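Local coordinates for protein inorganic pyrophosphatase (Helicobacter pylori, PDB 2BQX) that catalyses the magnesium-dependent hydrolysis of inorganic pyrophosphate to two phosphate ions, working as a homohexamer, at residues 18-23 against 54-59; 90-95 against 149-154. One frame throughout, in Å; residues are numbered along the deposited sequence.

Interaction 1: 18-23 against 54-59; sequences VIEISK and YGFVPN
The Phe56 ring is met by Val18 over one face and by Glu20 at its edge. Val18 CB stands 3.9 Å from the ring centroid, 22° off the normal and displaced toward the rim, a CH-pi contact. The carboxylate carbon of Glu20 arrives in the ring plane, with Glu20 CD 3.5 Å from Phe56 CD2 and the two planes turned 73° apart; Glu20 OE2 is held by the backbone N of Leu31. Phe56 reaches this place with CG between its backbone N and carbonyl carbon (chi1 69°), which brings the ring alongside Val18. Beyond it, Val18 CG2 touches Pro58 CG at 3.5 Å. Tyr54 lies beside Ile21, both pointing the same way, and Ile21 CD1 approaches the ring obliquely, 3.7 Å from Tyr54 CD1.

A classic beta bulge joins the two groups: Glu20 and Ile21 both stand opposite Tyr54, whose O accepts from Glu20 N (2.7 Å) and Ile21 N (3.0 Å). Gly55 CA makes a close CA-H...O contact with Val18 O (2.9 Å), possible because glycine carries no side chain.

Tyr54 is a predicted substrate-binding residue, and Ile21 lies against Lys28, another. Strands 14-21 and 53-56 are antiparallel neighbours in the main sheet: Ile19 bonds through its backbone to Gly81 and Ser82, and Gly55 to Ala70 of strand 69-72. Strand 27-31 packs against Val18, Glu20, Ile21 and Phe56.

Interaction 2: 90-95 against 149-154; sequences GVLNME and VKVKGF
Leu92 and Phe154 meet with a methyl group set squarely on an aromatic face. Leu92 CD1 lies 3.7 Å from the ring centroid and only 6° off its normal, so this CH-pi contact is centred on the ring. With CG anti to the backbone N (chi1 176°), the leucine carries its CD1 branch across to the partner strand, over Phe154 and up to Val151, whose side chain it crosses at about a right angle, with Leu92 CD1 3.6 Å from Val151 CG1. On the same face of the sheet Met94, bent at its last torsion, passes obliquely by Val149, its SD 3.8 Å from Val149 CG1.

Glu95 is directed to the other face together with Asn93. Its extended chain runs at a slant to Lys152, and Lys152 NZ meets Glu95 OE1 nearly along the C-O axis at 3.2 Å, forming a salt bridge. A bend in the lysine chain at chi2 (-57°) helps turn its ammonium group to Glu95. Lys150 adds a second positive charge near this carboxylate, without direct contact between the charged atoms.

Two residues, Lys152 and Gly153, stand against Asn93 alone, a classic beta bulge: Asn93 O accepts from Lys152 N at 2.8 Å and weakly from Gly153 N at 3.4 Å. At Gly153's backbone angles a CB would press on Lys152 O, which suits a glycine.

Helix 127-139 covers the apolar face, Ile133 and Phe137 touching Leu92. This bulged antiparallel pair belongs to the beta-barrel core of soluble family I pyrophosphatases, with Val149 against Tyr140, a predicted substrate-binding residue.

Interactions 1 and 2 belong to one sheet, joined because strand 14-21 pairs with strand 83-96. They do not touch: their centres are 18 Å apart and their nearest atoms about 7 Å. Interaction 1 contributes a residue to the predicted active site; interaction 2 lies beside it. In interaction 1, the side chain of Tyr54 is about 3 Å from that of Asp69, a predicted magnesium ligand, and its hydroxyl hydrogen-bonds to Lys103 NZ. In interaction 2, the Met94 side chain comes about 4 Å from that of Asp101, another predicted magnesium ligand, and also touches Lys103. That lysine on strand 99-108 therefore links the two contacts next to the probable metal site.

Interaction 1: 18-23 against 54-59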
loop_
_atom_site.group_PDB
_atom_site.type_symbol
_atom_site.label_atom_id
_atom_site.label_comp_id
_atom_site.label_asym_id
_atom_site.label_seq_id
_atom_site.Cartn_x
_atom_site.Cartn_y
_atom_site.Cartn_z
ATOM N N VAL A 18 -13.664 4.703 -19.781
ATOM C CA VAL A 18 -14.009 3.704 -18.781
ATOM C C VAL A 18 -12.706 3.011 -18.414
ATOM O O VAL A 18 -12.088 2.352 -19.246
ATOM C CB VAL A 18 -15.003 2.659 -19.341
ATOM C CG1 VAL A 18 -15.253 1.573 -18.311
ATOM C CG2 VAL A 18 -16.316 3.343 -19.706
ATOM N N ILE A 19 -12.283 3.177 -17.166
ATOM C CA ILE A 19 -11.040 2.586 -16.688
ATOM C C ILE A 19 -11.158 1.087 -16.443
ATOM O O ILE A 19 -12.063 0.639 -15.746
ATOM C CB ILE A 19 -10.600 3.244 -15.365
ATOM C CG1 ILE A 19 -10.506 4.761 -15.541
ATOM C CG2 ILE A 19 -9.267 2.669 -14.928
ATOM C CD1 ILE A 19 -9.512 5.204 -16.586
ATOM N N GLU A 20 -10.236 0.318 -17.006
ATOM C CA GLU A 20 -10.236 -1.127 -16.821
ATOM C C GLU A 20 -8.968 -1.584 -16.108
ATOM O O GLU A 20 -8.921 -2.682 -15.556
ATOM C CB GLU A 20 -10.328 -1.840 -18.168
ATOM C CG GLU A 20 -11.641 -1.636 -18.895
ATOM C CD GLU A 20 -11.642 -2.302 -20.252
ATOM O OE1 GLU A 20 -10.731 -1.999 -21.048
ATOM O OE2 GLU A 20 -12.546 -3.122 -20.521
ATOM N N ILE A 21 -7.936 -0.745 -16.139
ATOM C CA ILE A 21 -6.670 -1.068 -15.497
ATOM C C ILE A 21 -6.195 0.153 -14.726
ATOM O O ILE A 21 -6.125 1.244 -15.278
ATOM C CB ILE A 21 -5.584 -1.436 -16.524
ATOM C CG1 ILE A 21 -6.106 -2.523 -17.468
ATOM C CG2 ILE A 21 -4.331 -1.905 -15.792
ATOM C CD1 ILE A 21 -5.145 -2.881 -18.575
ATOM N N SER A 22 -5.880 -0.037 -13.451
ATOM C CA SER A 22 -5.424 1.064 -12.609
ATOM C C SER A 22 -3.910 1.213 -12.704
ATOM O O SER A 22 -3.182 0.218 -12.757
ATOM C CB SER A 22 -5.843 0.809 -11.156
ATOM O OG SER A 22 -5.695 1.976 -10.372
ATOM N N LYS A 23 -3.436 2.455 -12.735
ATOM C CA LYS A 23 -1.997 2.714 -12.819
ATOM C C LYS A 23 -1.260 1.918 -11.737
ATOM O O LYS A 23 -1.742 1.802 -10.611
ATOM C CB LYS A 23 -1.717 4.215 -12.634
ATOM C CG LYS A 23 -0.255 4.589 -12.820
ATOM C CD LYS A 23 0.002 6.058 -12.529
ATOM C CE LYS A 23 1.449 6.418 -12.831
ATOM N NZ LYS A 23 1.770 7.805 -12.387
ATOM N N TYR A 54 -5.644 2.716 -17.677
ATOM C CA TYR A 54 -5.979 2.224 -19.005
ATOM C C TYR A 54 -7.461 1.899 -19.148
ATOM O O TYR A 54 -8.057 1.315 -18.248
ATOM C CB TYR A 54 -5.147 0.965 -19.249
ATOM C CG TYR A 54 -5.269 0.359 -20.618
ATOM C CD1 TYR A 54 -6.396 -0.379 -20.994
ATOM C CD2 TYR A 54 -4.242 0.509 -21.543
ATOM C CE1 TYR A 54 -6.485 -0.950 -22.267
ATOM C CE2 TYR A 54 -4.319 -0.052 -22.802
ATOM C CZ TYR A 54 -5.438 -0.778 -23.161
ATOM O OH TYR A 54 -5.486 -1.319 -24.421
ATOM N N GLY A 55 -8.051 2.262 -20.284
ATOM C CA GLY A 55 -9.459 1.975 -20.481
ATOM C C GLY A 55 -9.905 2.093 -21.926
ATOM O O GLY A 55 -9.091 2.014 -22.846
ATOM N N PHE A 56 -11.200 2.283 -22.132
ATOM C CA PHE A 56 -11.725 2.410 -23.488
ATOM C C PHE A 56 -12.760 3.522 -23.566
ATOM O O PHE A 56 -13.299 3.959 -22.547
ATOM C CB PHE A 56 -12.351 1.083 -23.935
ATOM C CG PHE A 56 -13.624 0.736 -23.210
ATOM C CD1 PHE A 56 -14.847 1.270 -23.622
ATOM C CD2 PHE A 56 -13.599 -0.098 -22.093
ATOM C CE1 PHE A 56 -16.018 0.981 -22.935
ATOM C CE2 PHE A 56 -14.765 -0.393 -21.397
ATOM C CZ PHE A 56 -15.980 0.148 -21.818
ATOM N N VAL A 57 -13.037 3.974 -24.786
ATOM C CA VAL A 57 -14.027 5.020 -25.001
ATOM C C VAL A 57 -15.306 4.350 -25.475
ATOM O O VAL A 57 -15.327 3.716 -26.528
ATOM C CB VAL A 57 -13.574 6.021 -26.078
ATOM C CG1 VAL A 57 -14.567 7.166 -26.152
ATOM C CG2 VAL A 57 -12.176 6.531 -25.772
ATOM N N PRO A 58 -16.390 4.474 -24.697
ATOM C CA PRO A 58 -17.681 3.875 -25.039
ATOM C C PRO A 58 -18.223 4.333 -26.386
ATOM O O PRO A 58 -17.926 5.434 -26.850
ATOM C CB PRO A 58 -18.591 4.332 -23.901
ATOM C CG PRO A 58 -17.655 4.516 -22.764
ATOM C CD PRO A 58 -16.474 5.186 -23.410
ATOM N N ASN A 59 -19.024 3.476 -27.003
ATOM C CA ASN A 59 -19.655 3.795 -28.279
ATOM C C ASN A 59 -18.681 4.170 -29.381
ATOM O O ASN A 59 -18.901 5.128 -30.122
ATOM C CB ASN A 59 -20.665 4.923 -28.077
ATOM C CG ASN A 59 -21.653 4.615 -26.978
ATOM O OD1 ASN A 59 -22.292 3.564 -26.987
ATOM N ND2 ASN A 59 -21.783 5.528 -26.020
#

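Interaction 2: 90-95 against 149-154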
loop_
_atom_site.group_PDB
_atom_site.type_symbol
_atom_site.label_atom_id
_atom_site.label_comp_id
_atom_site.label_asym_id
_atom_site.label_seq_id
_atom_site.Cartn_x
_atom_site.Cartn_y
_atom_site.Cartn_z
ATOM N N GLY A 90 -2.433 12.892 -27.681
ATOM C CA GLY A 90 -1.677 12.107 -28.647
ATOM C C GLY A 90 -2.172 10.684 -28.834
ATOM O O GLY A 90 -3.238 10.319 -28.344
ATOM N N VAL A 91 -1.399 9.883 -29.562
ATOM C CA VAL A 91 -1.749 8.488 -29.800
ATOM C C VAL A 91 -0.487 7.644 -29.976
ATOM O O VAL A 91 0.518 8.111 -30.518
ATOM C CB VAL A 91 -2.664 8.337 -31.057
ATOM C CG1 VAL A 91 -1.949 8.857 -32.297
ATOM C CG2 VAL A 91 -3.058 6.878 -31.244
ATOM N N LEU A 92 -0.538 6.407 -29.484
ATOM C CA LEU A 92 0.584 5.476 -29.592
ATOM C C LEU A 92 0.218 4.367 -30.573
ATOM O O LEU A 92 -0.760 3.644 -30.374
ATOM C CB LEU A 92 0.916 4.866 -28.221
ATOM C CG LEU A 92 2.013 3.794 -28.174
ATOM C CD1 LEU A 92 3.306 4.331 -28.770
ATOM C CD2 LEU A 92 2.235 3.360 -26.731
ATOM N N ASN A 93 1.011 4.240 -31.630
ATOM C CA ASN A 93 0.777 3.231 -32.659
ATOM C C ASN A 93 1.670 2.010 -32.454
ATOM O O ASN A 93 2.866 2.139 -32.206
ATOM C CB ASN A 93 1.044 3.847 -34.035
ATOM C CG ASN A 93 0.110 5.003 -34.346
ATOM O OD1 ASN A 93 0.515 6.004 -34.940
ATOM N ND2 ASN A 93 -1.148 4.868 -33.954
ATOM N N MET A 94 1.086 0.822 -32.562
ATOM C CA MET A 94 1.846 -0.405 -32.387
ATOM C C MET A 94 1.251 -1.545 -33.200
ATOM O O MET A 94 0.079 -1.516 -33.587
ATOM C CB MET A 94 1.871 -0.808 -30.910
ATOM C CG MET A 94 0.488 -1.029 -30.308
ATOM S SD MET A 94 0.568 -1.311 -28.523
ATOM C CE MET A 94 0.950 0.320 -27.967
ATOM N N GLU A 95 2.066 -2.559 -33.439
ATOM C CA GLU A 95 1.631 -3.725 -34.186
ATOM C C GLU A 95 1.760 -4.950 -33.295
ATOM O O GLU A 95 2.787 -5.129 -32.639
ATOM C CB GLU A 95 2.512 -3.913 -35.424
ATOM C CG GLU A 95 2.100 -5.081 -36.302
ATOM C CD GLU A 95 3.208 -5.544 -37.224
ATOM O OE1 GLU A 95 4.224 -4.825 -37.355
ATOM O OE2 GLU A 95 3.063 -6.634 -37.817
ATOM N N VAL A 149 4.433 -7.547 -29.400
ATOM C CA VAL A 149 4.098 -6.169 -29.718
ATOM C C VAL A 149 5.306 -5.416 -30.259
ATOM O O VAL A 149 6.383 -5.447 -29.665
ATOM C CB VAL A 149 3.592 -5.399 -28.469
ATOM C CG1 VAL A 149 3.229 -3.970 -28.857
ATOM C CG2 VAL A 149 2.386 -6.105 -27.865
ATOM N N LYS A 150 5.121 -4.757 -31.399
ATOM C CA LYS A 150 6.173 -3.945 -31.997
ATOM C C LYS A 150 5.640 -2.524 -32.004
ATOM O O LYS A 150 4.750 -2.195 -32.785
ATOM C CB LYS A 150 6.468 -4.375 -33.437
ATOM C CG LYS A 150 7.179 -5.713 -33.589
ATOM C CD LYS A 150 7.469 -5.979 -35.067
ATOM C CE LYS A 150 8.263 -7.262 -35.275
ATOM N NZ LYS A 150 7.493 -8.493 -34.922
ATOM N N VAL A 151 6.176 -1.683 -31.127
ATOM C CA VAL A 151 5.732 -0.300 -31.038
ATOM C C VAL A 151 6.322 0.554 -32.151
ATOM O O VAL A 151 7.522 0.497 -32.416
ATOM C CB VAL A 151 6.132 0.315 -29.681
ATOM C CG1 VAL A 151 5.606 1.733 -29.583
ATOM C CG2 VAL A 151 5.594 -0.538 -28.546
ATOM N N LYS A 152 5.483 1.351 -32.805
ATOM C CA LYS A 152 5.965 2.207 -33.883
ATOM C C LYS A 152 6.427 3.547 -33.325
ATOM O O LYS A 152 7.561 3.964 -33.551
ATOM C CB LYS A 152 4.863 2.434 -34.922
ATOM C CG LYS A 152 4.258 1.153 -35.473
ATOM C CD LYS A 152 5.313 0.243 -36.090
ATOM C CE LYS A 152 4.691 -1.055 -36.568
ATOM N NZ LYS A 152 5.706 -2.017 -37.077
ATOM N N GLY A 153 5.543 4.214 -32.588
ATOM C CA GLY A 153 5.883 5.505 -32.017
ATOM C C GLY A 153 4.645 6.312 -31.695
ATOM O O GLY A 153 3.526 5.844 -31.904
ATOM N N PHE A 154 4.840 7.522 -31.178
ATOM C CA PHE A 154 3.727 8.399 -30.831
ATOM C C PHE A 154 3.447 9.436 -31.909
ATOM O O PHE A 154 4.351 9.856 -32.631
ATOM C CB PHE A 154 4.017 9.166 -29.539
ATOM C CG PHE A 154 4.130 8.301 -28.320
ATOM C CD1 PHE A 154 5.333 7.691 -27.992
ATOM C CD2 PHE A 154 3.034 8.119 -27.485
ATOM C CE1 PHE A 154 5.446 6.908 -26.844
ATOM C CE2 PHE A 154 3.134 7.338 -26.335
ATOM C CZ PHE A 154 4.343 6.734 -26.013
#